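PDB 6R5T: periplasmic beta-glucosidase from Pseudomonas aeruginosa, which probably hydrolyses terminal, non-reducing beta-D-glucosyl residues, releasing beta-D-glucose, as a member of glycoside hydrolase family 3. Local coordinates for residues Leu37-Arg42 and Met61-His67; Ile20-Arg24 and Val317-Lys321; Ile58-Gln62 and Pro73-Ala77; Leu165-Ser170 and Tyr331-Gly335; Leu277-Ala281 and Gly303-Gln307. The protein carries 1 engineered substitution. All coordinates share one frame; numbering follows the deposited sequence.

Contact 1 of 5, residues Leu37-Arg42 and Met61-His67; sequences LMADIR and MQDQVRH
The Arg-42 guanidinium meets Gln-64 OE1 at its edge, and one of its faces lies over its own helix, against Met-38 O and Ala-39 CA. Arg-42 NH1 donates to Gln-64 OE1 at 3.0 Å, with an N-H...O angle of 160°. The oxygen lies in the guanidinium plane, but the donor stands above the amide plane, not on a lone pair; the two flat groups are 89° apart. The Gln-64 amide is held at its other end by NE2, bonded to Ala-60 O one turn earlier. His-67 runs alongside Arg-42, its CD2 lying 3.8 Å from Arg-42 CD.

The remaining contacts are apolar. Ile-41 divides its two branches: CG2, anti to the backbone N, reaches Gln-64 CB at 3.6 Å and Val-65 CG2 at 3.8 Å, whereas CD1 rests 3.7 Å from Met-61 SD. Met-38 crosses Met-61 at about a right angle and brings its CE to Gln-64 CG at 3.5 Å.

The case illustrates neighbouring helices in the outer layer of a TIM barrel: the axes of 37-42 and 61-65 approach to 8.4 Å at an angle of 36°, and Leu-37 and Met-61 both reach inward to Ile-49 of strand 48-50.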
# COMPACT_ATOMS: atom_id res chain seq x y z
N LEU A 37 -11.12 -27.36 -32.81
CA LEU A 37 -9.75 -26.85 -32.84
C LEU A 37 -8.94 -27.57 -33.93
O LEU A 37 -8.20 -26.93 -34.69
CB LEU A 37 -9.15 -27.04 -31.45
CG LEU A 37 -7.93 -26.19 -31.14
CD1 LEU A 37 -7.69 -26.09 -29.63
CD2 LEU A 37 -6.73 -26.77 -31.84
N MET A 38 -9.06 -28.88 -34.02
CA MET A 38 -8.35 -29.67 -35.04
C MET A 38 -8.77 -29.19 -36.44
O MET A 38 -7.89 -29.04 -37.30
CB MET A 38 -8.71 -31.16 -34.94
CG MET A 38 -8.64 -31.74 -33.57
SD MET A 38 -7.16 -32.71 -33.39
CE MET A 38 -6.07 -31.31 -33.42
N ALA A 39 -10.04 -28.89 -36.67
CA ALA A 39 -10.52 -28.40 -37.99
C ALA A 39 -9.89 -27.04 -38.25
O ALA A 39 -9.48 -26.76 -39.37
CB ALA A 39 -12.02 -28.32 -38.03
N ASP A 40 -9.78 -26.21 -37.21
CA ASP A 40 -9.18 -24.87 -37.39
C ASP A 40 -7.71 -25.00 -37.71
O ASP A 40 -7.21 -24.21 -38.53
CB ASP A 40 -9.42 -23.97 -36.17
CG ASP A 40 -10.79 -23.32 -36.14
OD1 ASP A 40 -11.59 -23.56 -37.07
OD2 ASP A 40 -11.05 -22.59 -35.16
N ILE A 41 -6.99 -25.94 -37.10
CA ILE A 41 -5.56 -26.15 -37.44
C ILE A 41 -5.46 -26.55 -38.92
O ILE A 41 -4.60 -25.99 -39.63
CB ILE A 41 -4.90 -27.19 -36.54
CG1 ILE A 41 -4.90 -26.74 -35.07
CG2 ILE A 41 -3.53 -27.54 -37.07
CD1 ILE A 41 -4.62 -27.90 -34.12
N ARG A 42 -6.33 -27.44 -39.38
CA ARG A 42 -6.26 -27.93 -40.79
C ARG A 42 -6.49 -26.74 -41.72
O ARG A 42 -5.97 -26.78 -42.83
CB ARG A 42 -7.29 -29.04 -41.03
CG ARG A 42 -6.98 -30.36 -40.32
CD ARG A 42 -7.89 -31.51 -40.81
NE ARG A 42 -9.29 -31.35 -40.44
CZ ARG A 42 -9.84 -31.81 -39.31
NH1 ARG A 42 -9.10 -32.42 -38.40
NH2 ARG A 42 -11.12 -31.60 -39.06
N MET A 61 -1.91 -32.85 -32.86
CA MET A 61 -2.14 -31.47 -33.34
C MET A 61 -1.20 -31.14 -34.50
O MET A 61 -1.66 -30.52 -35.51
CB MET A 61 -1.83 -30.47 -32.24
CG MET A 61 -2.55 -30.80 -31.00
SD MET A 61 -4.16 -30.21 -31.21
CE MET A 61 -4.36 -29.63 -29.53
N GLN A 62 0.08 -31.42 -34.35
CA GLN A 62 1.09 -31.09 -35.40
C GLN A 62 0.70 -31.84 -36.70
O GLN A 62 0.91 -31.29 -37.81
CB GLN A 62 2.47 -31.44 -34.90
CG GLN A 62 3.61 -30.70 -35.56
CD GLN A 62 3.64 -29.20 -35.28
OE1 GLN A 62 2.91 -28.47 -35.90
NE2 GLN A 62 4.53 -28.73 -34.40
N ASP A 63 0.13 -33.04 -36.55
CA ASP A 63 -0.31 -33.83 -37.72
C ASP A 63 -1.37 -33.08 -38.52
O ASP A 63 -1.43 -33.29 -39.74
CB ASP A 63 -0.83 -35.20 -37.33
CG ASP A 63 0.23 -36.20 -36.91
OD1 ASP A 63 1.44 -36.00 -37.13
OD2 ASP A 63 -0.16 -37.19 -36.32
N GLN A 64 -2.22 -32.28 -37.89
CA GLN A 64 -3.32 -31.58 -38.57
C GLN A 64 -2.76 -30.51 -39.50
O GLN A 64 -3.45 -30.13 -40.46
CB GLN A 64 -4.31 -30.97 -37.59
CG GLN A 64 -4.88 -31.99 -36.63
CD GLN A 64 -5.36 -33.22 -37.35
OE1 GLN A 64 -6.22 -33.11 -38.23
NE2 GLN A 64 -4.77 -34.37 -37.03
N VAL A 65 -1.56 -29.99 -39.20
CA VAL A 65 -0.93 -28.92 -40.02
C VAL A 65 -0.71 -29.40 -41.46
O VAL A 65 -0.81 -28.56 -42.36
CB VAL A 65 0.39 -28.49 -39.36
CG1 VAL A 65 1.24 -27.67 -40.27
CG2 VAL A 65 0.10 -27.73 -38.07
N ARG A 66 -0.39 -30.67 -41.63
CA ARG A 66 -0.12 -31.26 -42.97
C ARG A 66 -1.32 -31.01 -43.88
O ARG A 66 -1.14 -31.12 -45.13
CB ARG A 66 0.14 -32.76 -42.87
CG ARG A 66 1.34 -33.19 -42.03
CD ARG A 66 1.97 -34.48 -42.56
NE ARG A 66 2.12 -35.66 -41.69
CZ ARG A 66 1.18 -36.58 -41.48
NH1 ARG A 66 -0.03 -36.43 -42.00
NH2 ARG A 66 1.45 -37.64 -40.73
N HIS A 67 -2.52 -30.74 -43.36
CA HIS A 67 -3.75 -30.58 -44.18
C HIS A 67 -3.97 -29.12 -44.59
O HIS A 67 -4.88 -28.87 -45.37
CB HIS A 67 -5.00 -31.13 -43.49
CG HIS A 67 -4.92 -32.59 -43.23
ND1 HIS A 67 -4.98 -33.54 -44.25
CD2 HIS A 67 -4.77 -33.27 -42.08
CE1 HIS A 67 -4.88 -34.74 -43.71
NE2 HIS A 67 -4.76 -34.61 -42.38

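Contact 2 of 5, residues Ile20-Arg24 and Val317-Lys321; sequences IGQLR and VLAAK
Gln-22 and Lys-321 join the two ends of the TIM-barrel domain across the seam of the barrel. Helix 16-22 leads directly into strand 24-26, the first of the parallel strands, whereas helix 307-323 follows strand 286-287, the last of them, and these two strands lie side by side. Residues nearly three hundred positions apart in sequence thus become neighbours, as closure of such a barrel requires.

Along the first segment, Gln-22 is the earliest residue to reach across and the one that carries most of the contact. Its side chain starts beside the backbone N (chi1 -72°) and bends again at chi2, which turns the amide toward the last helix. There Gln-22 OE1 lies against aliphatic groups, 3.6 Å from Val-317 CG1 and 3.7 Å from Leu-318 CD2, and it accepts a bond from Lys-321. The backbone of Gln-22 takes part as well, its O sitting 3.5 Å from Val-317 CG1. Leu-23 comes next; its side chain sets out away from the last helix, but CD2 comes back to Val-317 CG2 at 4.0 Å. Its backbone pairs with that of Asn-286, so the residue also belongs to the seam between the first and last strands. Arg-24 turns elsewhere, to salt bridges with Asp-40 and Asp-290.

Lys-321 reaches this buried place with a fully extended chain, and its ammonium group also donates to Pro-73 O and Gly-47 O, so that three oxygens surround it. Lys-321 NZ approaches Gln-22 OE1 at 2.7 Å, tilted only 17° from the carbonyl plane.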
# COMPACT_ATOMS: atom_id res chain seq x y z
N ILE A 20 -3.19 -13.62 -39.99
CA ILE A 20 -3.98 -13.44 -38.74
C ILE A 20 -4.11 -14.78 -38.02
O ILE A 20 -4.06 -14.78 -36.75
CB ILE A 20 -5.32 -12.81 -39.06
CG1 ILE A 20 -5.09 -11.38 -39.56
CG2 ILE A 20 -6.25 -12.90 -37.84
CD1 ILE A 20 -6.31 -10.75 -40.22
N GLY A 21 -4.21 -15.91 -38.74
CA GLY A 21 -4.27 -17.23 -38.08
C GLY A 21 -3.05 -17.48 -37.20
O GLY A 21 -3.15 -18.13 -36.17
N GLN A 22 -1.89 -17.01 -37.61
CA GLN A 22 -0.63 -17.19 -36.86
C GLN A 22 -0.71 -16.53 -35.48
O GLN A 22 0.03 -17.00 -34.58
CB GLN A 22 0.56 -16.65 -37.62
CG GLN A 22 0.89 -17.56 -38.83
CD GLN A 22 1.24 -18.95 -38.37
OE1 GLN A 22 2.22 -19.12 -37.63
NE2 GLN A 22 0.42 -19.93 -38.74
N LEU A 23 -1.58 -15.55 -35.32
CA LEU A 23 -1.61 -14.75 -34.08
C LEU A 23 -2.51 -15.43 -33.04
O LEU A 23 -2.58 -14.93 -31.90
CB LEU A 23 -2.10 -13.34 -34.39
CG LEU A 23 -1.41 -12.64 -35.56
CD1 LEU A 23 -1.94 -11.24 -35.69
CD2 LEU A 23 0.12 -12.67 -35.43
N ARG A 24 -3.13 -16.54 -33.39
CA ARG A 24 -4.15 -17.15 -32.52
C ARG A 24 -3.52 -18.22 -31.66
O ARG A 24 -2.96 -19.20 -32.20
CB ARG A 24 -5.25 -17.74 -33.38
CG ARG A 24 -6.42 -18.22 -32.57
CD ARG A 24 -7.56 -18.58 -33.50
NE ARG A 24 -8.68 -19.15 -32.79
CZ ARG A 24 -9.40 -20.19 -33.20
NH1 ARG A 24 -9.10 -20.79 -34.33
NH2 ARG A 24 -10.41 -20.63 -32.47
N VAL A 317 5.69 -14.13 -34.80
CA VAL A 317 5.31 -15.54 -34.56
C VAL A 317 6.22 -16.45 -35.41
O VAL A 317 6.73 -17.46 -34.90
CB VAL A 317 3.83 -15.76 -34.87
CG1 VAL A 317 3.49 -17.24 -34.81
CG2 VAL A 317 2.97 -14.96 -33.87
N LEU A 318 6.38 -16.11 -36.70
CA LEU A 318 7.15 -16.96 -37.62
C LEU A 318 8.60 -17.01 -37.17
O LEU A 318 9.20 -18.09 -37.22
CB LEU A 318 7.01 -16.40 -39.05
CG LEU A 318 5.61 -16.45 -39.65
CD1 LEU A 318 5.67 -15.88 -41.06
CD2 LEU A 318 5.01 -17.84 -39.64
N ALA A 319 9.11 -15.91 -36.68
CA ALA A 319 10.52 -15.86 -36.25
C ALA A 319 10.70 -16.74 -35.00
O ALA A 319 11.72 -17.38 -34.88
CB ALA A 319 10.95 -14.46 -35.98
N ALA A 320 9.73 -16.79 -34.10
CA ALA A 320 9.83 -17.69 -32.93
C ALA A 320 9.85 -19.14 -33.38
O ALA A 320 10.66 -19.95 -32.88
CB ALA A 320 8.69 -17.44 -31.98
N LYS A 321 8.99 -19.49 -34.33
CA LYS A 321 8.95 -20.88 -34.82
C LYS A 321 10.27 -21.23 -35.52
O LYS A 321 10.72 -22.37 -35.38
CB LYS A 321 7.77 -20.99 -35.76
CG LYS A 321 6.44 -20.87 -35.03
CD LYS A 321 5.22 -20.97 -35.93
CE LYS A 321 3.95 -20.96 -35.13
NZ LYS A 321 2.74 -21.21 -35.94

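Contact 3 of 5, residues Ile58-Gln62 and Pro73-Ala77; sequences IRAMQ and PLFHA
Gln-62 clasps the backbone of Leu-74 with both ends of its amide. Gln-62 OE1 accepts from Leu-74 N at 2.9 Å, the donor lying in the carbonyl plane on a lone pair. Gln-62 NE2 returns a straighter bond to Leu-74 O at 3.1 Å (N-H...O 171°), with that oxygen close to the amide plane. Two bonds to one residue fix the rotation of the amide, much as a neighbouring strand would satisfy the same N-H and C=O. The side chain attains this place by setting CG anti to the backbone N (chi1 -156°) and then bending at chi2; NE2 has a further, weak bond to Pro-330 O.

The setting is a beta-alpha-beta crossover of the TIM barrel, in which strand 48-50, helix 55-65 and strand 75-78 follow one another and the helix packs over the sheet.

One turn earlier in the helix, Ile-58 lies over one face of the His-76 ring in a CH-pi contact: Ile-58 CG2 stands 3.6 Å from the His-76 ring centroid, 12° off the normal. Met-61 CB approaches the edge instead, 3.6 Å from His-76 NE2, a buried nitrogen for which the model contains no partner. Met-61 CB also touches Leu-74 CD1 at 3.9 Å.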
# COMPACT_ATOMS: atom_id res chain seq x y z
N ILE A 58 0.33 -33.80 -28.57
CA ILE A 58 1.02 -32.74 -29.36
C ILE A 58 1.25 -33.24 -30.79
O ILE A 58 1.03 -32.46 -31.75
CB ILE A 58 2.31 -32.30 -28.67
CG1 ILE A 58 1.99 -31.59 -27.34
CG2 ILE A 58 3.10 -31.40 -29.62
CD1 ILE A 58 3.23 -31.20 -26.54
N ARG A 59 1.71 -34.48 -30.95
CA ARG A 59 1.89 -35.02 -32.32
C ARG A 59 0.57 -34.92 -33.08
O ARG A 59 0.59 -34.60 -34.31
CB ARG A 59 2.34 -36.49 -32.24
CG ARG A 59 3.80 -36.76 -31.99
CD ARG A 59 4.13 -38.22 -32.30
NE ARG A 59 4.25 -38.33 -33.76
CZ ARG A 59 5.35 -38.16 -34.46
NH1 ARG A 59 6.52 -37.98 -33.88
NH2 ARG A 59 5.29 -38.25 -35.77
N ALA A 60 -0.56 -35.28 -32.47
CA ALA A 60 -1.90 -35.29 -33.12
C ALA A 60 -2.25 -33.88 -33.63
O ALA A 60 -2.75 -33.72 -34.77
CB ALA A 60 -2.94 -35.82 -32.17
N MET A 61 -1.91 -32.85 -32.86
CA MET A 61 -2.14 -31.47 -33.34
C MET A 61 -1.20 -31.14 -34.50
O MET A 61 -1.66 -30.52 -35.51
CB MET A 61 -1.83 -30.47 -32.24
CG MET A 61 -2.55 -30.80 -31.00
SD MET A 61 -4.16 -30.21 -31.21
CE MET A 61 -4.36 -29.63 -29.53
N GLN A 62 0.08 -31.42 -34.35
CA GLN A 62 1.09 -31.09 -35.40
C GLN A 62 0.70 -31.84 -36.70
O GLN A 62 0.91 -31.29 -37.81
CB GLN A 62 2.47 -31.44 -34.90
CG GLN A 62 3.61 -30.70 -35.56
CD GLN A 62 3.64 -29.20 -35.28
OE1 GLN A 62 2.91 -28.47 -35.90
NE2 GLN A 62 4.53 -28.73 -34.40
N PRO A 73 4.03 -24.99 -39.04
CA PRO A 73 3.92 -25.77 -37.81
C PRO A 73 3.44 -24.92 -36.62
O PRO A 73 3.64 -23.69 -36.61
CB PRO A 73 5.32 -26.23 -37.50
CG PRO A 73 6.16 -25.19 -38.13
CD PRO A 73 5.43 -24.81 -39.42
N LEU A 74 2.76 -25.59 -35.71
CA LEU A 74 2.38 -24.97 -34.42
C LEU A 74 3.61 -24.93 -33.55
O LEU A 74 4.52 -25.75 -33.71
CB LEU A 74 1.32 -25.86 -33.76
CG LEU A 74 0.04 -25.99 -34.54
CD1 LEU A 74 -0.73 -27.19 -34.04
CD2 LEU A 74 -0.80 -24.73 -34.44
N PHE A 75 3.58 -24.02 -32.57
CA PHE A 75 4.33 -24.28 -31.32
C PHE A 75 3.35 -24.59 -30.19
O PHE A 75 2.16 -24.20 -30.23
CB PHE A 75 5.34 -23.17 -31.00
CG PHE A 75 4.78 -21.88 -30.49
CD1 PHE A 75 4.32 -21.75 -29.20
CD2 PHE A 75 4.79 -20.74 -31.28
CE1 PHE A 75 3.87 -20.52 -28.72
CE2 PHE A 75 4.32 -19.53 -30.83
CZ PHE A 75 3.86 -19.41 -29.54
N HIS A 76 3.86 -25.27 -29.18
CA HIS A 76 3.08 -25.74 -28.01
C HIS A 76 3.71 -25.18 -26.74
O HIS A 76 4.93 -25.37 -26.55
CB HIS A 76 3.02 -27.28 -27.96
CG HIS A 76 2.08 -27.84 -28.96
ND1 HIS A 76 2.46 -27.98 -30.29
CD2 HIS A 76 0.78 -28.25 -28.87
CE1 HIS A 76 1.39 -28.44 -30.95
NE2 HIS A 76 0.39 -28.64 -30.11
N ALA A 77 2.88 -24.54 -25.93
CA ALA A 77 3.35 -23.89 -24.69
C ALA A 77 2.66 -24.48 -23.48
O ALA A 77 1.55 -25.03 -23.56
CB ALA A 77 3.17 -22.40 -24.81

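Contact 4 of 5, residues Leu165-Ser170 and Tyr331-Gly335; sequences LAAPDS and YRRLG
Two type I beta turns, Ala-167 to Ser-170 and Tyr-331 to Leu-334, face each other, closest where the CA atoms of Pro-168 and Arg-333 come within 5.1 Å. Consecutive arginines of the second turn carry the contact, and across it they grip backbone oxygens.

Arg-332 takes Ala-166 O side-on with two nitrogens. Arg-332 NE binds Ala-166 O at 2.8 Å in the carbonyl plane, on a lone pair, whereas Arg-332 NH2, at 3.0 Å from Ala-166 O, sits above that plane (47° out of it). Arg-332 CG lies between the backbone N and the carbonyl carbon (chi1 65°), and a later bend at chi3 brings the guanidinium edge round. Arg-333 instead extends straight from CG to NE and enters among the carbonyls of 165-170. Arg-333 NE donates to Ser-170 O at 3.0 Å, nearly in line with the C=O bond (170°), and Arg-333 NH2 adds weak bonds to Leu-165 O at 2.8 Å and Ser-170 O at 3.2 Å. Its NH1 is engaged by Asp-120 and by Leu-324 O, so this buried cation is surrounded by acceptors. Pro-168 CB completes the packing, 3.6 Å from Arg-332 O.

The arrangement is one of two facing beta turns tied by arginine-to-carbonyl bonds, and it joins the loop before barrel strand 172-178 to the connection that follows the last barrel helix, 307-323, and leads toward the second domain.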
# COMPACT_ATOMS: atom_id res chain seq x y z
N LEU A 165 18.14 -22.63 -29.47
CA LEU A 165 16.67 -22.75 -29.31
C LEU A 165 16.10 -23.88 -30.17
O LEU A 165 14.99 -24.31 -29.87
CB LEU A 165 15.96 -21.43 -29.62
CG LEU A 165 15.77 -20.51 -28.43
CD1 LEU A 165 15.28 -19.15 -28.88
CD2 LEU A 165 14.81 -21.13 -27.43
N ALA A 166 16.84 -24.40 -31.16
CA ALA A 166 16.36 -25.50 -32.00
C ALA A 166 16.72 -26.86 -31.37
O ALA A 166 16.20 -27.91 -31.80
CB ALA A 166 16.91 -25.35 -33.40
N ALA A 167 17.52 -26.87 -30.30
CA ALA A 167 17.89 -28.15 -29.67
C ALA A 167 16.65 -28.82 -29.16
O ALA A 167 15.76 -28.16 -28.59
CB ALA A 167 18.89 -27.99 -28.54
N PRO A 168 16.56 -30.16 -29.27
CA PRO A 168 15.39 -30.86 -28.80
C PRO A 168 15.24 -30.87 -27.27
O PRO A 168 14.21 -31.27 -26.85
CB PRO A 168 15.56 -32.32 -29.26
CG PRO A 168 16.78 -32.34 -30.14
CD PRO A 168 17.53 -31.05 -29.95
N ASP A 169 16.25 -30.46 -26.51
CA ASP A 169 16.10 -30.39 -25.04
C ASP A 169 16.03 -28.92 -24.60
O ASP A 169 16.23 -28.68 -23.40
CB ASP A 169 17.21 -31.16 -24.35
CG ASP A 169 18.61 -30.70 -24.67
OD1 ASP A 169 18.82 -29.84 -25.59
OD2 ASP A 169 19.52 -31.20 -23.99
N SER A 170 15.82 -27.99 -25.51
CA SER A 170 15.61 -26.54 -25.23
C SER A 170 14.12 -26.26 -25.30
O SER A 170 13.40 -26.86 -26.11
CB SER A 170 16.36 -25.65 -26.18
OG SER A 170 17.77 -25.74 -25.97
N TYR A 331 8.65 -31.99 -35.96
CA TYR A 331 8.60 -33.12 -35.01
C TYR A 331 9.90 -33.25 -34.22
O TYR A 331 10.10 -34.30 -33.58
CB TYR A 331 8.23 -34.43 -35.72
CG TYR A 331 6.87 -34.40 -36.37
CD1 TYR A 331 5.73 -34.69 -35.65
CD2 TYR A 331 6.72 -33.98 -37.68
CE1 TYR A 331 4.47 -34.66 -36.23
CE2 TYR A 331 5.47 -33.91 -38.27
CZ TYR A 331 4.34 -34.25 -37.55
OH TYR A 331 3.11 -34.19 -38.11
N ARG A 332 10.73 -32.22 -34.18
CA ARG A 332 12.07 -32.33 -33.55
C ARG A 332 11.98 -32.61 -32.05
O ARG A 332 12.91 -33.25 -31.52
CB ARG A 332 12.91 -31.10 -33.84
CG ARG A 332 12.38 -29.81 -33.22
CD ARG A 332 12.98 -28.57 -33.84
NE ARG A 332 14.43 -28.60 -33.81
CZ ARG A 332 15.24 -28.88 -34.84
NH1 ARG A 332 14.77 -29.04 -36.06
NH2 ARG A 332 16.53 -28.91 -34.66
N ARG A 333 10.88 -32.23 -31.38
CA ARG A 333 10.69 -32.55 -29.94
C ARG A 333 9.71 -33.71 -29.75
O ARG A 333 9.28 -33.96 -28.63
CB ARG A 333 10.23 -31.27 -29.20
CG ARG A 333 11.29 -30.19 -29.23
CD ARG A 333 10.84 -28.95 -28.42
NE ARG A 333 11.94 -28.03 -28.42
CZ ARG A 333 12.27 -27.20 -29.40
NH1 ARG A 333 11.46 -26.97 -30.42
NH2 ARG A 333 13.37 -26.50 -29.29
N LEU A 334 9.34 -34.41 -30.85
CA LEU A 334 8.24 -35.41 -30.81
C LEU A 334 8.71 -36.82 -31.19
O LEU A 334 7.85 -37.66 -31.36
CB LEU A 334 7.13 -34.90 -31.71
CG LEU A 334 6.46 -33.63 -31.18
CD1 LEU A 334 5.52 -33.04 -32.20
CD2 LEU A 334 5.71 -33.96 -29.90
N GLY A 335 10.01 -37.01 -31.29
CA GLY A 335 10.65 -38.29 -31.69
C GLY A 335 10.24 -38.70 -33.10
O GLY A 335 9.80 -37.81 -33.90

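Contact 5 of 5, residues Leu277-Ala281 and Gly303-Gln307; sequences LAIQA and GEIDQ
Ile-279 O accepts a hydrogen bond from Arg-312 NH1 of helix 307-323, while the side chain of the same residue meets Ile-305. No hydrogen bond crosses between the two segments; the contact itself is a small apolar one.

Ile-305 supplies its centre. Its CG2, anti to the carbonyl carbon, is the branch that does the touching, while CG1 lies between the backbone N and that carbon (chi1 63°). Ile-279 CG2 comes to Ile-305 CG2 at 4.0 Å, the two side chains crossing at about a right angle. From the next residue of the helix, the aliphatic part of Gln-280 leans on the same methyl, Gln-280 CG lying 4.0 Å from Ile-305 CG2.

The partner segment is a short link between helices whose two ends are classic termini. Gly-303 closes helix 291-301 in a Schellman motif with positive phi (73°). Asp-306 occupies the N-cap of helix 307-323; its side chain makes no capping bond, while its backbone N donates to Asp-309 OD2. Glu-304 turns its carboxylate away, to a salt bridge with Arg-272.

Ile-305 is thereby lodged where three helices of the TIM-barrel domain converge: it also touches Arg-276 of helix 271-281, Leu-296 of helix 291-301 and Ile-310 of helix 307-323. Ile-279 too packs on Ile-310, so that the first and last of these helices are joined directly as well as through the link.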
# COMPACT_ATOMS: atom_id res chain seq x y z
N LEU A 277 -6.71 -1.52 -30.02
CA LEU A 277 -5.78 -1.00 -28.98
C LEU A 277 -4.65 -2.01 -28.76
O LEU A 277 -3.50 -1.59 -28.69
CB LEU A 277 -6.54 -0.74 -27.69
CG LEU A 277 -7.50 0.42 -27.72
CD1 LEU A 277 -8.31 0.49 -26.44
CD2 LEU A 277 -6.77 1.73 -27.96
N ALA A 278 -4.96 -3.29 -28.63
CA ALA A 278 -3.93 -4.31 -28.31
C ALA A 278 -2.92 -4.45 -29.46
O ALA A 278 -1.73 -4.42 -29.23
CB ALA A 278 -4.60 -5.61 -28.01
N ILE A 279 -3.38 -4.58 -30.70
CA ILE A 279 -2.41 -4.85 -31.79
C ILE A 279 -1.55 -3.60 -32.02
O ILE A 279 -0.34 -3.74 -32.22
CB ILE A 279 -3.08 -5.38 -33.08
CG1 ILE A 279 -1.96 -6.05 -33.91
CG2 ILE A 279 -3.87 -4.30 -33.78
CD1 ILE A 279 -2.38 -6.98 -35.00
N GLN A 280 -2.13 -2.40 -31.92
CA GLN A 280 -1.35 -1.16 -32.17
C GLN A 280 -0.42 -0.88 -30.99
O GLN A 280 0.67 -0.28 -31.21
CB GLN A 280 -2.28 -0.02 -32.53
CG GLN A 280 -2.99 -0.29 -33.85
CD GLN A 280 -3.35 0.97 -34.59
OE1 GLN A 280 -2.95 1.14 -35.77
NE2 GLN A 280 -4.11 1.83 -33.92
N ALA A 281 -0.75 -1.33 -29.79
CA ALA A 281 0.15 -1.16 -28.64
C ALA A 281 1.40 -2.02 -28.77
O ALA A 281 2.46 -1.58 -28.31
CB ALA A 281 -0.59 -1.44 -27.36
N GLY A 303 -9.60 0.88 -42.32
CA GLY A 303 -8.45 1.78 -42.15
C GLY A 303 -8.20 2.10 -40.68
O GLY A 303 -7.51 3.10 -40.42
N GLU A 304 -8.69 1.29 -39.75
CA GLU A 304 -8.53 1.57 -38.28
C GLU A 304 -7.18 1.01 -37.78
O GLU A 304 -6.69 1.45 -36.72
CB GLU A 304 -9.68 1.00 -37.47
CG GLU A 304 -11.01 1.61 -37.82
CD GLU A 304 -12.15 0.97 -37.04
OE1 GLU A 304 -12.70 -0.05 -37.49
OE2 GLU A 304 -12.43 1.47 -35.95
N ILE A 305 -6.60 0.06 -38.49
CA ILE A 305 -5.21 -0.44 -38.28
C ILE A 305 -4.52 -0.44 -39.63
O ILE A 305 -5.22 -0.28 -40.67
CB ILE A 305 -5.17 -1.83 -37.60
CG1 ILE A 305 -5.81 -2.89 -38.48
CG2 ILE A 305 -5.84 -1.83 -36.22
CD1 ILE A 305 -5.67 -4.31 -38.03
N ASP A 306 -3.20 -0.62 -39.61
CA ASP A 306 -2.33 -0.67 -40.80
C ASP A 306 -1.96 -2.12 -41.11
O ASP A 306 -1.84 -2.98 -40.17
CB ASP A 306 -1.05 0.15 -40.58
CG ASP A 306 -1.37 1.59 -40.24
OD1 ASP A 306 -2.23 2.16 -40.91
OD2 ASP A 306 -0.82 2.11 -39.26
N GLN A 307 -1.71 -2.42 -42.38
CA GLN A 307 -1.17 -3.74 -42.77
C GLN A 307 0.11 -4.04 -41.97
O GLN A 307 0.31 -5.21 -41.57
CB GLN A 307 -0.93 -3.78 -44.28
CG GLN A 307 -0.34 -5.09 -44.77
CD GLN A 307 -1.35 -6.21 -44.66
OE1 GLN A 307 -2.50 -6.05 -45.09
NE2 GLN A 307 -0.96 -7.34 -44.06

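Contacts 2 and 3 are wholly buried and contact 1 largely so; contacts 4 and 5 are partly exposed. Contacts 1 and 3 share helix 55-65, whose Met-61 faces both helix 34-42 and strand 75-78; Ile-41 and Leu-74 also pack together directly. Contact 2 joins the two through salt bridge Arg-24 to Asp-40 and through Lys-321, which bonds Pro-73 O. Arg-59 and Asp-63 tie the second segment of contact 4 to helix 55-65. Contact 5 stands about 28 Å, centre to centre, from contacts 1 and 3. In contacts 1 to 3 apolar packing is joined by one or two side-chain hydrogen bonds; contact 5 has none, and the facing turns of contact 4 rely on arginine-to-carbonyl bonds.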